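Long-range contact in putative thioesterase (Syntrophus aciditrophicus SB, PDB 3HDU), which probably hydrolyses thioesters, as expected of a hotdog-fold enzyme of the PaaI-like thioesterase group: residues Y110-L115 against E145-G150. Sequence-based numbering, arbitrary orientation.
Sequences YLRPGL and ELIAVG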
loop_
_atom_site.group_PDB
_atom_site.type_symbol
_atom_site.label_atom_id
_atom_site.label_comp_id
_atom_site.label_asym_id
_atom_site.label_seq_id
_atom_site.Cartn_x
_atom_site.Cartn_y
_atom_site.Cartn_z
ATOM N N TYR A 110 -2.410 -12.402 6.299
ATOM C CA TYR A 110 -2.617 -13.762 6.817
ATOM C C TYR A 110 -2.745 -14.785 5.685
ATOM O O TYR A 110 -3.617 -14.645 4.821
ATOM C CB TYR A 110 -3.906 -13.803 7.647
ATOM C CG TYR A 110 -3.973 -12.854 8.839
ATOM C CD1 TYR A 110 -4.174 -11.473 8.662
ATOM C CD2 TYR A 110 -3.903 -13.341 10.155
ATOM C CE1 TYR A 110 -4.261 -10.601 9.759
ATOM C CE2 TYR A 110 -4.002 -12.482 11.256
ATOM C CZ TYR A 110 -4.177 -11.110 11.051
ATOM O OH TYR A 110 -4.270 -10.244 12.113
ATOM N N LEU A 111 -1.888 -15.809 5.703
ATOM C CA LEU A 111 -1.902 -16.901 4.705
ATOM C C LEU A 111 -2.910 -17.995 5.036
ATOM O O LEU A 111 -3.433 -18.652 4.130
ATOM C CB LEU A 111 -0.514 -17.528 4.555
ATOM C CG LEU A 111 0.536 -16.651 3.882
ATOM C CD1 LEU A 111 1.898 -17.331 3.942
ATOM C CD2 LEU A 111 0.142 -16.361 2.432
ATOM N N ARG A 112 -3.121 -18.234 6.328
ATOM C CA ARG A 112 -4.102 -19.208 6.812
ATOM C C ARG A 112 -4.437 -18.852 8.273
ATOM O O ARG A 112 -3.685 -18.085 8.893
ATOM C CB ARG A 112 -3.545 -20.641 6.684
ATOM C CG ARG A 112 -2.602 -21.107 7.806
ATOM C CD ARG A 112 -1.855 -22.372 7.420
ATOM N NE ARG A 112 -0.740 -22.106 6.504
ATOM C CZ ARG A 112 0.057 -23.036 5.959
ATOM N NH1 ARG A 112 -0.120 -24.345 6.199
ATOM N NH2 ARG A 112 1.049 -22.654 5.146
ATOM N N PRO A 113 -5.546 -19.400 8.829
ATOM C CA PRO A 113 -5.877 -19.110 10.237
ATOM C C PRO A 113 -4.958 -19.935 11.152
ATOM O O PRO A 113 -4.788 -21.148 10.920
ATOM C CB PRO A 113 -7.350 -19.514 10.356
ATOM C CG PRO A 113 -7.577 -20.496 9.254
ATOM C CD PRO A 113 -6.519 -20.324 8.212
ATOM N N GLY A 114 -4.370 -19.267 12.151
ATOM C CA GLY A 114 -3.380 -19.860 13.066
ATOM C C GLY A 114 -3.715 -21.217 13.639
ATOM O O GLY A 114 -2.967 -22.176 13.429
ATOM N N LEU A 115 -4.845 -21.273 14.351
ATOM C CA LEU A 115 -5.419 -22.479 14.996
ATOM C C LEU A 115 -4.437 -23.495 15.633
ATOM O O LEU A 115 -4.681 -24.707 15.600
ATOM C CB LEU A 115 -6.370 -23.176 14.010
ATOM N N GLU A 145 5.252 -23.724 9.674
ATOM C CA GLU A 145 4.475 -23.290 8.498
ATOM C C GLU A 145 4.189 -21.802 8.616
ATOM O O GLU A 145 3.721 -21.373 9.658
ATOM C CB GLU A 145 3.145 -24.028 8.423
ATOM C CG GLU A 145 3.264 -25.522 8.198
ATOM C CD GLU A 145 1.909 -26.196 8.091
ATOM O OE1 GLU A 145 1.075 -26.015 9.003
ATOM O OE2 GLU A 145 1.681 -26.921 7.104
ATOM N N LEU A 146 4.441 -21.037 7.550
ATOM C CA LEU A 146 4.200 -19.586 7.534
ATOM C C LEU A 146 2.697 -19.299 7.531
ATOM O O LEU A 146 2.025 -19.613 6.558
ATOM C CB LEU A 146 4.860 -18.926 6.309
ATOM C CG LEU A 146 4.803 -17.392 6.217
ATOM C CD1 LEU A 146 5.674 -16.762 7.299
ATOM C CD2 LEU A 146 5.241 -16.928 4.846
ATOM N N ILE A 147 2.182 -18.724 8.619
ATOM C CA ILE A 147 0.739 -18.389 8.741
ATOM C C ILE A 147 0.426 -16.896 8.553
ATOM O O ILE A 147 -0.689 -16.560 8.150
ATOM C CB ILE A 147 0.085 -18.983 10.032
ATOM C CG1 ILE A 147 0.600 -18.324 11.304
ATOM C CG2 ILE A 147 0.292 -20.515 10.075
ATOM C CD1 ILE A 147 0.114 -19.015 12.570
ATOM N N ALA A 148 1.393 -16.018 8.837
ATOM C CA ALA A 148 1.222 -14.570 8.631
ATOM C C ALA A 148 2.553 -13.828 8.476
ATOM O O ALA A 148 3.582 -14.288 8.973
ATOM C CB ALA A 148 0.403 -13.957 9.766
ATOM N N VAL A 149 2.523 -12.715 7.741
ATOM C CA VAL A 149 3.693 -11.837 7.547
ATOM C C VAL A 149 3.251 -10.428 7.913
ATOM O O VAL A 149 2.084 -10.067 7.695
ATOM C CB VAL A 149 4.277 -11.881 6.102
ATOM C CG1 VAL A 149 4.652 -13.306 5.724
ATOM C CG2 VAL A 149 3.309 -11.298 5.072
ATOM N N GLY A 150 4.168 -9.644 8.479
ATOM C CA GLY A 150 3.857 -8.282 8.904
ATOM C C GLY A 150 4.910 -7.245 8.576
ATOM O O GLY A 150 6.094 -7.575 8.485
#
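Leu111 and Arg112 both turn their backbone N-H groups onto one acceptor, the carbonyl oxygen of Ile147. Leu111 N is 2.8 Å from Ile147 O; the second bond, from Arg112 N at 3.5 Å, is weak. The Arg112 side chain then lies across Ile147 at about a right angle, its CG 3.7 Å from Ile147 CG2. Bent at chi3 (78°), the Arg112 chain carries its guanidinium out to Glu145, where NH1 forms a salt bridge with OE2 of Glu145 at 3.3 Å. The two planes are 56° apart, and NH1 comes in over the face of the carboxylate instead of pairing side by side with its two oxygens, while Glu145 CB lies over one face of the guanidinium, offset toward its rim. On the Leu111 side, CD1 of that residue reaches CD2 of Leu146 at 3.5 Å, and farther along the loop, Gly114 CA rests 3.6 Å from CD1 of Ile147.

This is where strand 101-110 leaves the antiparallel hotdog sheet: Tyr110 and Ala148 form a non-hydrogen-bonded pair, with both side chains on the face covered by the long helix 58-85, where Tyr110 OH hydrogen-bonds to Gly63 O and Ile66 packs on both residues. On its other side strand 146-156 carries a classic beta bulge, Ile147 and Ala148 sharing Leu139 of strand 132-141 as partner. Neighbouring subunits close around the end of the strand: Met104 of a second copy packs on Leu111, and Tyr110 makes backbone hydrogen bonds to a third.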